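Endonuclease and methylase LlaGI (Lactococcus lactis, PDB 5FFJ) is a nuclease-deleted form of a Type ISP restriction-modification enzyme, which probably couples DNA sequence recognition to a helicase-like ATPase and an N6-adenine methyltransferase. Local coordinates at residues 1144-1152 / 1346-1354; 1329-1339 / 1382-1393. One frame throughout, in Å; residues are numbered along the deposited sequence.

Interaction 1: 1144-1152 / 1346-1354. With nucleotides of chain C.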
loop_
_atom_site.group_PDB
_atom_site.type_symbol
_atom_site.label_atom_id
_atom_site.label_comp_id
_atom_site.label_asym_id
_atom_site.label_seq_id
_atom_site.Cartn_x
_atom_site.Cartn_y
_atom_site.Cartn_z
ATOM N N ALA A 1144 33.650 -3.118 5.589
ATOM C CA ALA A 1144 33.287 -2.119 4.596
ATOM C C ALA A 1144 32.607 -0.922 5.249
ATOM O O ALA A 1144 31.970 -1.056 6.294
ATOM C CB ALA A 1144 32.377 -2.733 3.544
ATOM N N MET A 1145 32.761 0.248 4.635
ATOM C CA MET A 1145 32.020 1.435 5.044
ATOM C C MET A 1145 30.594 1.370 4.525
ATOM O O MET A 1145 30.352 1.541 3.330
ATOM C CB MET A 1145 32.694 2.707 4.528
ATOM C CG MET A 1145 33.730 3.298 5.466
ATOM S SD MET A 1145 33.015 3.829 7.033
ATOM C CE MET A 1145 34.435 4.569 7.828
ATOM N N TYR A 1146 29.652 1.121 5.426
ATOM C CA TYR A 1146 28.245 1.060 5.064
ATOM C C TYR A 1146 27.648 2.465 5.039
ATOM O O TYR A 1146 26.889 2.813 4.135
ATOM C CB TYR A 1146 27.491 0.163 6.045
ATOM C CG TYR A 1146 26.052 -0.089 5.672
ATOM C CD1 TYR A 1146 25.729 -0.829 4.543
ATOM C CD2 TYR A 1146 25.017 0.399 6.457
ATOM C CE1 TYR A 1146 24.414 -1.068 4.201
ATOM C CE2 TYR A 1146 23.700 0.165 6.122
ATOM C CZ TYR A 1146 23.404 -0.568 4.995
ATOM O OH TYR A 1146 22.093 -0.804 4.659
ATOM N N ARG A 1147 28.008 3.263 6.040
ATOM C CA ARG A 1147 27.547 4.640 6.154
ATOM C C ARG A 1147 28.698 5.485 6.692
ATOM O O ARG A 1147 29.682 4.935 7.183
ATOM C CB ARG A 1147 26.320 4.717 7.066
ATOM C CG ARG A 1147 25.098 4.001 6.527
ATOM C CD ARG A 1147 24.601 4.596 5.219
ATOM N NE ARG A 1147 24.298 3.550 4.243
ATOM C CZ ARG A 1147 23.092 3.025 4.043
ATOM N NH1 ARG A 1147 22.042 3.443 4.742
ATOM N NH2 ARG A 1147 22.932 2.078 3.133
ATOM N N PRO A 1148 28.596 6.821 6.592
ATOM C CA PRO A 1148 29.779 7.586 7.004
ATOM C C PRO A 1148 30.122 7.376 8.482
ATOM O O PRO A 1148 29.244 7.480 9.338
ATOM C CB PRO A 1148 29.387 9.043 6.717
ATOM C CG PRO A 1148 27.921 9.053 6.577
ATOM C CD PRO A 1148 27.473 7.685 6.189
ATOM N N PHE A 1149 31.384 7.032 8.747
ATOM C CA PHE A 1149 31.885 6.735 10.094
ATOM C C PHE A 1149 31.253 5.467 10.677
ATOM O O PHE A 1149 31.467 5.137 11.847
ATOM C CB PHE A 1149 31.654 7.922 11.033
ATOM C CG PHE A 1149 32.141 9.228 10.478
ATOM C CD1 PHE A 1149 33.496 9.489 10.384
ATOM C CD2 PHE A 1149 31.246 10.194 10.050
ATOM C CE1 PHE A 1149 33.951 10.685 9.872
ATOM C CE2 PHE A 1149 31.696 11.394 9.538
ATOM C CZ PHE A 1149 33.051 11.640 9.449
ATOM N N THR A 1150 30.491 4.756 9.848
ATOM C CA THR A 1150 29.896 3.476 10.224
ATOM C C THR A 1150 30.411 2.371 9.312
ATOM O O THR A 1150 30.057 2.318 8.132
ATOM C CB THR A 1150 28.358 3.507 10.142
ATOM O OG1 THR A 1150 27.860 4.677 10.803
ATOM C CG2 THR A 1150 27.752 2.247 10.772
ATOM N N LYS A 1151 31.256 1.502 9.860
ATOM C CA LYS A 1151 31.763 0.359 9.115
ATOM C C LYS A 1151 31.188 -0.941 9.676
ATOM O O LYS A 1151 31.332 -1.250 10.860
ATOM C CB LYS A 1151 33.300 0.337 9.125
ATOM C CG LYS A 1151 33.970 0.052 10.461
ATOM C CD LYS A 1151 35.480 0.216 10.327
ATOM C CE LYS A 1151 36.215 -0.093 11.618
ATOM N NZ LYS A 1151 37.591 0.475 11.607
ATOM N N LYS A 1152 30.501 -1.671 8.801
ATOM C CA LYS A 1152 29.903 -2.959 9.119
ATOM C C LYS A 1152 30.693 -4.070 8.451
ATOM O O LYS A 1152 31.587 -3.811 7.644
ATOM C CB LYS A 1152 28.451 -3.016 8.644
ATOM C CG LYS A 1152 27.468 -2.191 9.452
ATOM C CD LYS A 1152 26.058 -2.340 8.890
ATOM C CE LYS A 1152 24.998 -1.880 9.873
ATOM N NZ LYS A 1152 23.633 -2.102 9.322
ATOM N N ALA A 1346 27.675 14.480 11.155
ATOM C CA ALA A 1346 28.438 13.265 11.439
ATOM C C ALA A 1346 28.000 12.646 12.758
ATOM O O ALA A 1346 27.881 11.427 12.875
ATOM C CB ALA A 1346 29.935 13.575 11.468
ATOM N N ILE A 1347 27.758 13.495 13.749
ATOM C CA ILE A 1347 27.333 13.031 15.061
ATOM C C ILE A 1347 25.984 12.323 14.970
ATOM O O ILE A 1347 25.759 11.309 15.634
ATOM C CB ILE A 1347 27.248 14.203 16.060
ATOM C CG1 ILE A 1347 28.644 14.789 16.287
ATOM C CG2 ILE A 1347 26.659 13.742 17.389
ATOM C CD1 ILE A 1347 28.651 16.133 16.972
ATOM N N GLU A 1348 25.095 12.851 14.137
ATOM C CA GLU A 1348 23.751 12.304 14.013
ATOM C C GLU A 1348 23.765 10.962 13.283
ATOM O O GLU A 1348 22.840 10.162 13.432
ATOM C CB GLU A 1348 22.837 13.291 13.283
ATOM C CG GLU A 1348 21.466 13.465 13.925
ATOM C CD GLU A 1348 21.528 14.139 15.286
ATOM O OE1 GLU A 1348 22.361 15.050 15.468
ATOM O OE2 GLU A 1348 20.739 13.754 16.176
ATOM N N TRP A 1349 24.808 10.718 12.495
ATOM C CA TRP A 1349 24.954 9.432 11.821
ATOM C C TRP A 1349 25.209 8.336 12.843
ATOM O O TRP A 1349 24.648 7.246 12.748
ATOM C CB TRP A 1349 26.089 9.466 10.797
ATOM C CG TRP A 1349 25.679 9.988 9.458
ATOM C CD1 TRP A 1349 25.974 11.212 8.928
ATOM C CD2 TRP A 1349 24.894 9.305 8.478
ATOM N NE1 TRP A 1349 25.421 11.330 7.675
ATOM C CE2 TRP A 1349 24.754 10.172 7.376
ATOM C CE3 TRP A 1349 24.297 8.042 8.423
ATOM C CZ2 TRP A 1349 24.040 9.817 6.235
ATOM C CZ3 TRP A 1349 23.590 7.691 7.287
ATOM C CH2 TRP A 1349 23.468 8.575 6.211
ATOM N N ILE A 1350 26.056 8.633 13.822
ATOM C CA ILE A 1350 26.354 7.684 14.885
ATOM C C ILE A 1350 25.081 7.370 15.672
ATOM O O ILE A 1350 24.793 6.208 15.959
ATOM C CB ILE A 1350 27.443 8.223 15.838
ATOM C CG1 ILE A 1350 28.702 8.615 15.056
ATOM C CG2 ILE A 1350 27.779 7.191 16.908
ATOM C CD1 ILE A 1350 29.321 7.485 14.247
ATOM N N ILE A 1351 24.320 8.408 16.009
ATOM C CA ILE A 1351 23.036 8.231 16.683
ATOM C C ILE A 1351 22.126 7.350 15.838
ATOM O O ILE A 1351 21.517 6.403 16.340
ATOM C CB ILE A 1351 22.332 9.581 16.946
ATOM C CG1 ILE A 1351 23.167 10.440 17.897
ATOM C CG2 ILE A 1351 20.941 9.357 17.543
ATOM C CD1 ILE A 1351 22.599 11.814 18.161
ATOM N N ASP A 1352 22.041 7.675 14.552
ATOM C CA ASP A 1352 21.182 6.949 13.625
ATOM C C ASP A 1352 21.637 5.508 13.415
ATOM O O ASP A 1352 20.845 4.574 13.538
ATOM C CB ASP A 1352 21.138 7.663 12.274
ATOM C CG ASP A 1352 20.228 6.969 11.281
ATOM O OD1 ASP A 1352 19.066 6.678 11.637
ATOM O OD2 ASP A 1352 20.676 6.708 10.145
ATOM N N GLN A 1353 22.915 5.337 13.088
ATOM C CA GLN A 1353 23.444 4.034 12.699
ATOM C C GLN A 1353 23.698 3.107 13.885
ATOM O O GLN A 1353 23.279 1.948 13.871
ATOM C CB GLN A 1353 24.735 4.218 11.898
ATOM C CG GLN A 1353 24.499 4.762 10.503
ATOM C CD GLN A 1353 23.645 3.831 9.674
ATOM O OE1 GLN A 1353 23.991 2.667 9.477
ATOM N NE2 GLN A 1353 22.511 4.332 9.200
ATOM N N TYR A 1354 24.388 3.604 14.905
ATOM C CA TYR A 1354 24.681 2.784 16.076
ATOM C C TYR A 1354 23.464 2.755 16.987
ATOM O O TYR A 1354 23.324 3.543 17.922
ATOM C CB TYR A 1354 25.931 3.295 16.786
ATOM C CG TYR A 1354 27.154 3.056 15.932
ATOM C CD1 TYR A 1354 27.552 3.981 14.975
ATOM C CD2 TYR A 1354 27.876 1.876 16.043
ATOM C CE1 TYR A 1354 28.656 3.749 14.174
ATOM C CE2 TYR A 1354 28.979 1.637 15.247
ATOM C CZ TYR A 1354 29.364 2.574 14.314
ATOM O OH TYR A 1354 30.464 2.336 13.521
ATOM P P DG C 15 18.802 1.684 5.466
ATOM O OP1 DG C 15 18.722 0.647 6.521
ATOM O OP2 DG C 15 19.828 2.746 5.579
ATOM O "O5'" DG C 15 18.973 1.002 4.027
ATOM C "C5'" DG C 15 18.941 -0.420 3.891
ATOM C "C4'" DG C 15 17.996 -0.835 2.781
ATOM O "O4'" DG C 15 17.474 0.359 2.126
ATOM C "C3'" DG C 15 18.635 -1.677 1.675
ATOM O "O3'" DG C 15 17.721 -2.690 1.210
ATOM C "C2'" DG C 15 18.957 -0.634 0.611
ATOM C "C1'" DG C 15 17.791 0.330 0.748
ATOM N N9 DG C 15 18.070 1.698 0.291
ATOM C C8 DG C 15 19.008 2.572 0.790
ATOM N N7 DG C 15 19.015 3.731 0.183
ATOM C C5 DG C 15 18.016 3.620 -0.776
ATOM C C6 DG C 15 17.563 4.559 -1.739
ATOM O O6 DG C 15 17.969 5.713 -1.940
ATOM N N1 DG C 15 16.531 4.040 -2.516
ATOM C C2 DG C 15 16.004 2.776 -2.381
ATOM N N2 DG C 15 15.011 2.451 -3.218
ATOM N N3 DG C 15 16.419 1.891 -1.487
ATOM C C4 DG C 15 17.425 2.377 -0.721
#
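The carbonyl oxygen of Thr1150 is gripped twice, by Tyr1146 N (3.0 Å) and Arg1147 N (3.1 Å), in a classic beta bulge whose three residues all meet Gln1353 of helix 1346-1353. Bent at chi2, the glutamine crosses them at about a right angle. Its CB lies 3.3 Å from Thr1150 OG1, its amide lies against Arg1147 CG, and OE1 sits at the edge of the Tyr1146 ring. Gln1353 NE2 bonds Asp1352 OD2, also paired with Arg1344, which would favour this turn of the amide. In the type II turn, rigid Pro1148 lays CG over the five-membered ring of Trp1349, a CH-pi contact 3.4 Å from CG to the centroid. Phe1149 follows with positive phi, its ring against Ala1346, whose small side chain lets the ring come close to the helix. Tyr1354 OH adds a weak bond to Phe1149 O. Bends at chi2 and chi3 fold the Arg1147 guanidinium over the Tyr1146 ring. There NE bonds Tyr1146 O at 2.7 Å, and NH1 reaches OP2 of DG15 of chain C, at a modelled distance too short to trust. Asp1202 pairs with NH2, and Asp1066 holds Tyr1146 OH. Protein groups thus position the arginine, consistent with its charge anchoring the DNA backbone.

Interaction 2: 1329-1339 / 1382-1393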
loop_
_atom_site.group_PDB
_atom_site.type_symbol
_atom_site.label_atom_id
_atom_site.label_comp_id
_atom_site.label_asym_id
_atom_site.label_seq_id
_atom_site.Cartn_x
_atom_site.Cartn_y
_atom_site.Cartn_z
ATOM N N ILE A 1329 26.108 12.375 27.873
ATOM C CA ILE A 1329 27.184 13.255 27.437
ATOM C C ILE A 1329 26.681 14.692 27.427
ATOM O O ILE A 1329 25.655 14.979 26.815
ATOM C CB ILE A 1329 27.698 12.873 26.031
ATOM C CG1 ILE A 1329 28.116 11.401 25.992
ATOM C CG2 ILE A 1329 28.866 13.756 25.627
ATOM C CD1 ILE A 1329 26.994 10.446 25.649
ATOM N N LYS A 1330 27.400 15.588 28.097
ATOM C CA LYS A 1330 26.960 16.973 28.245
ATOM C C LYS A 1330 28.006 17.966 27.746
ATOM O O LYS A 1330 29.172 17.616 27.567
ATOM C CB LYS A 1330 26.618 17.262 29.710
ATOM C CG LYS A 1330 25.337 16.584 30.178
ATOM C CD LYS A 1330 25.073 16.799 31.661
ATOM C CE LYS A 1330 23.625 16.475 32.010
ATOM N NZ LYS A 1330 23.472 15.923 33.386
ATOM N N ASN A 1331 27.566 19.202 27.523
ATOM C CA ASN A 1331 28.429 20.293 27.077
ATOM C C ASN A 1331 29.034 20.058 25.694
ATOM O O ASN A 1331 30.177 20.433 25.438
ATOM C CB ASN A 1331 29.550 20.534 28.092
ATOM C CG ASN A 1331 29.026 20.745 29.496
ATOM O OD1 ASN A 1331 27.857 21.084 29.691
ATOM N ND2 ASN A 1331 29.889 20.549 30.487
ATOM N N ILE A 1332 28.261 19.449 24.801
ATOM C CA ILE A 1332 28.694 19.264 23.421
ATOM C C ILE A 1332 28.594 20.587 22.665
ATOM O O ILE A 1332 27.545 21.230 22.693
ATOM C CB ILE A 1332 27.844 18.204 22.696
ATOM C CG1 ILE A 1332 27.963 16.853 23.406
ATOM C CG2 ILE A 1332 28.273 18.089 21.228
ATOM C CD1 ILE A 1332 27.036 15.783 22.862
ATOM N N PRO A 1333 29.679 21.005 21.986
ATOM C CA PRO A 1333 29.582 22.242 21.199
ATOM C C PRO A 1333 28.543 22.128 20.087
ATOM O O PRO A 1333 28.588 21.187 19.294
ATOM C CB PRO A 1333 30.991 22.414 20.617
ATOM C CG PRO A 1333 31.877 21.603 21.493
ATOM C CD PRO A 1333 31.042 20.445 21.959
ATOM N N GLU A 1334 27.619 23.078 20.034
ATOM C CA GLU A 1334 26.513 23.009 19.090
ATOM C C GLU A 1334 26.973 23.191 17.644
ATOM O O GLU A 1334 26.263 22.808 16.715
ATOM C CB GLU A 1334 25.457 24.061 19.437
ATOM C CG GLU A 1334 24.761 23.816 20.769
ATOM C CD GLU A 1334 23.798 24.926 21.145
ATOM O OE1 GLU A 1334 23.092 24.782 22.166
ATOM O OE2 GLU A 1334 23.744 25.942 20.420
ATOM N N ARG A 1335 28.157 23.765 17.449
ATOM C CA ARG A 1335 28.645 24.018 16.096
ATOM C C ARG A 1335 29.187 22.746 15.447
ATOM O O ARG A 1335 29.374 22.695 14.232
ATOM C CB ARG A 1335 29.726 25.108 16.099
ATOM C CG ARG A 1335 31.135 24.634 16.461
ATOM C CD ARG A 1335 32.196 25.643 16.045
ATOM N NE ARG A 1335 32.165 25.909 14.607
ATOM C CZ ARG A 1335 33.238 26.104 13.843
ATOM N NH1 ARG A 1335 34.461 26.066 14.363
ATOM N NH2 ARG A 1335 33.088 26.338 12.547
ATOM N N ALA A 1336 29.452 21.729 16.261
ATOM C CA ALA A 1336 29.967 20.461 15.753
ATOM C C ALA A 1336 28.978 19.818 14.784
ATOM O O ALA A 1336 29.354 18.996 13.948
ATOM C CB ALA A 1336 30.269 19.515 16.902
ATOM N N TYR A 1337 27.711 20.203 14.901
ATOM C CA TYR A 1337 26.662 19.665 14.047
ATOM C C TYR A 1337 26.640 20.350 12.683
ATOM O O TYR A 1337 25.821 20.016 11.824
ATOM C CB TYR A 1337 25.304 19.812 14.733
ATOM C CG TYR A 1337 25.185 19.014 16.013
ATOM C CD1 TYR A 1337 25.781 19.452 17.188
ATOM C CD2 TYR A 1337 24.474 17.823 16.045
ATOM C CE1 TYR A 1337 25.677 18.722 18.357
ATOM C CE2 TYR A 1337 24.361 17.090 17.208
ATOM C CZ TYR A 1337 24.961 17.543 18.361
ATOM O OH TYR A 1337 24.847 16.814 19.524
ATOM N N GLU A 1338 27.541 21.307 12.485
ATOM C CA GLU A 1338 27.661 21.986 11.199
ATOM C C GLU A 1338 28.400 21.108 10.195
ATOM O O GLU A 1338 28.180 21.219 8.990
ATOM C CB GLU A 1338 28.378 23.329 11.355
ATOM C CG GLU A 1338 27.598 24.354 12.165
ATOM C CD GLU A 1338 28.328 25.678 12.300
ATOM O OE1 GLU A 1338 29.397 25.838 11.673
ATOM O OE2 GLU A 1338 27.830 26.561 13.030
ATOM N N TYR A 1339 29.279 20.239 10.690
ATOM C CA TYR A 1339 29.973 19.298 9.815
ATOM C C TYR A 1339 29.000 18.238 9.330
ATOM O O TYR A 1339 28.537 17.405 10.110
ATOM C CB TYR A 1339 31.155 18.636 10.521
ATOM C CG TYR A 1339 31.828 17.583 9.665
ATOM C CD1 TYR A 1339 32.283 17.890 8.389
ATOM C CD2 TYR A 1339 32.002 16.285 10.127
ATOM C CE1 TYR A 1339 32.890 16.937 7.597
ATOM C CE2 TYR A 1339 32.613 15.321 9.339
ATOM C CZ TYR A 1339 33.055 15.656 8.075
ATOM O OH TYR A 1339 33.666 14.711 7.280
ATOM N N LEU A 1382 31.584 7.882 19.286
ATOM C CA LEU A 1382 30.749 9.077 19.357
ATOM C C LEU A 1382 31.572 10.290 19.767
ATOM O O LEU A 1382 31.589 11.306 19.072
ATOM C CB LEU A 1382 29.597 8.874 20.343
ATOM C CG LEU A 1382 28.836 10.142 20.743
ATOM C CD1 LEU A 1382 28.093 10.725 19.552
ATOM C CD2 LEU A 1382 27.886 9.856 21.888
ATOM N N LEU A 1383 32.246 10.172 20.905
ATOM C CA LEU A 1383 33.054 11.259 21.437
ATOM C C LEU A 1383 34.076 11.734 20.410
ATOM O O LEU A 1383 34.251 12.935 20.214
ATOM C CB LEU A 1383 33.764 10.816 22.720
ATOM C CG LEU A 1383 32.872 10.508 23.926
ATOM C CD1 LEU A 1383 33.710 10.017 25.100
ATOM C CD2 LEU A 1383 32.054 11.723 24.335
ATOM N N SER A 1384 34.735 10.786 19.750
ATOM C CA SER A 1384 35.757 11.110 18.760
ATOM C C SER A 1384 35.162 11.869 17.581
ATOM O O SER A 1384 35.727 12.865 17.131
ATOM C CB SER A 1384 36.447 9.838 18.263
ATOM O OG SER A 1384 37.157 9.196 19.309
ATOM N N VAL A 1385 34.020 11.396 17.094
ATOM C CA VAL A 1385 33.364 12.000 15.937
ATOM C C VAL A 1385 32.998 13.464 16.195
ATOM O O VAL A 1385 33.024 14.281 15.272
ATOM C CB VAL A 1385 32.101 11.197 15.541
ATOM C CG1 VAL A 1385 31.189 12.006 14.626
ATOM C CG2 VAL A 1385 32.503 9.900 14.857
ATOM N N ILE A 1386 32.660 13.796 17.440
ATOM C CA ILE A 1386 32.384 15.184 17.800
ATOM C C ILE A 1386 33.606 16.057 17.542
ATOM O O ILE A 1386 33.485 17.172 17.042
ATOM C CB ILE A 1386 31.975 15.337 19.283
ATOM C CG1 ILE A 1386 30.681 14.572 19.566
ATOM C CG2 ILE A 1386 31.796 16.818 19.635
ATOM C CD1 ILE A 1386 30.217 14.636 21.010
ATOM N N THR A 1387 34.781 15.551 17.898
ATOM C CA THR A 1387 36.009 16.329 17.778
ATOM C C THR A 1387 36.536 16.249 16.352
ATOM O O THR A 1387 37.229 17.155 15.889
ATOM C CB THR A 1387 37.086 15.843 18.761
ATOM O OG1 THR A 1387 37.771 14.714 18.208
ATOM C CG2 THR A 1387 36.448 15.466 20.099
ATOM N N VAL A 1388 36.210 15.160 15.661
ATOM C CA VAL A 1388 36.450 15.076 14.226
ATOM C C VAL A 1388 35.660 16.177 13.530
ATOM O O VAL A 1388 36.174 16.859 12.645
ATOM C CB VAL A 1388 36.047 13.702 13.653
ATOM C CG1 VAL A 1388 35.988 13.743 12.124
ATOM C CG2 VAL A 1388 37.016 12.627 14.116
ATOM N N SER A 1389 34.404 16.334 13.936
ATOM C CA SER A 1389 33.548 17.394 13.416
ATOM C C SER A 1389 34.142 18.779 13.674
ATOM O O SER A 1389 34.265 19.590 12.755
ATOM C CB SER A 1389 32.155 17.302 14.039
ATOM O OG SER A 1389 31.352 16.347 13.370
ATOM N N MET A 1390 34.503 19.045 14.926
ATOM C CA MET A 1390 35.076 20.335 15.298
ATOM C C MET A 1390 36.382 20.585 14.556
ATOM O O MET A 1390 36.631 21.687 14.066
ATOM C CB MET A 1390 35.321 20.403 16.806
ATOM C CG MET A 1390 34.054 20.395 17.640
ATOM S SD MET A 1390 33.025 21.851 17.384
ATOM C CE MET A 1390 34.083 23.145 18.032
ATOM N N ARG A 1391 37.213 19.552 14.475
ATOM C CA ARG A 1391 38.518 19.675 13.838
ATOM C C ARG A 1391 38.395 19.887 12.331
ATOM O O ARG A 1391 39.160 20.655 11.748
ATOM C CB ARG A 1391 39.370 18.436 14.125
ATOM C CG ARG A 1391 40.747 18.449 13.471
ATOM C CD ARG A 1391 41.566 19.655 13.906
ATOM N NE ARG A 1391 42.884 19.680 13.279
ATOM C CZ ARG A 1391 43.690 20.736 13.278
ATOM N NH1 ARG A 1391 44.872 20.667 12.681
ATOM N NH2 ARG A 1391 43.317 21.863 13.867
ATOM N N THR A 1392 37.435 19.211 11.705
ATOM C CA THR A 1392 37.260 19.296 10.259
ATOM C C THR A 1392 36.904 20.718 9.841
ATOM O O THR A 1392 37.457 21.250 8.878
ATOM C CB THR A 1392 36.162 18.333 9.767
ATOM O OG1 THR A 1392 36.474 16.997 10.176
ATOM C CG2 THR A 1392 36.047 18.367 8.253
ATOM N N LEU A 1393 35.983 21.328 10.577
ATOM C CA LEU A 1393 35.531 22.679 10.274
ATOM C C LEU A 1393 36.684 23.668 10.398
ATOM O O LEU A 1393 36.825 24.572 9.574
ATOM C CB LEU A 1393 34.383 23.076 11.200
ATOM C CG LEU A 1393 33.156 22.163 11.131
ATOM C CD1 LEU A 1393 32.403 22.185 12.448
ATOM C CD2 LEU A 1393 32.248 22.579 9.987
#
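Met1390 bends at every torsion, each near -65°, and so brings SD 3.6 Å from Ala1336 CB, over the helically twisted but irregular segment 1334-1336. SD also meets Pro1333 CB and Arg1335 CG, while CE rests along the Arg1335 CG-CD bond. A flexible, polarisable methionine can mould itself to three such different neighbours, and the small Ala1336 lets the chain come down close to the helix, with its carbonyl oxygen 3.3 Å from Ser1389 CB. Arg1335 takes the less usual first torsion, CG between the backbone N and the carbonyl carbon (chi1 82°). Its chain then bends at chi3 and runs antiparallel to the side chain of Leu1393, leaving one guanidinium face on the leucine and an edge turned to Glu1338 in a long ion pair. Leu1393 in turn sets CG 4.1 Å from Tyr1339 CB.

With CG opposite the backbone N (chi1 176°), Tyr1339 carries its ring to the helix, crossing Thr1392 at a slant. Thr1392 CB lies over one face in a CH-pi contact, 4.2 Å from the ring centroid, and Ser1389 OG approaches the edge. Thr1392 OG1 shares a hydrogen bond with His1284 NE2, while CB and CG2 lie against the ring.

At the other end, Ile1332 and Ile1386 cross at about a right angle, both extended at chi2, and their CD1 atoms meet at 3.9 Å. Ile1329 instead bends at chi2 (88°) and touches Leu1382 tip to tip, CD1 to CD2, while its CG2 reaches Leu1383. Beta-branched isoleucines give this strand and loop broad, stiff apolar surfaces. Residues 1382, 1386, 1389, 1390 and 1393, three or four apart, mark one face of a largely buried helix, covered here by a strand, loop and irregular turn of the specificity domain; helices 1270-1285 and 1346-1353 also pack on it.

In the fold
Helix 1346-1353 joins the two contacts, whose segments alternate along the chain and whose centres lie 15 Å apart. Its first residue is shared ground: Ala1346 N probably bonds Tyr1339 O at 3.2 Å, and the same residue's CB, which interaction 1 uses, lies 3.6 Å from Ser1389 OG of interaction 2. The next residue, Ile1347, packs its CD1 on Ile1386 CG1 at 3.6 Å. The helix is therefore clasped between the bulged strands of 1144-1152 and helix 1377-1398. Interaction 1 touches a DNA phosphate directly, whereas the nearest atom of interaction 2 is about 11 Å from the nucleic acid, consistent with a packing layer behind the DNA-facing one.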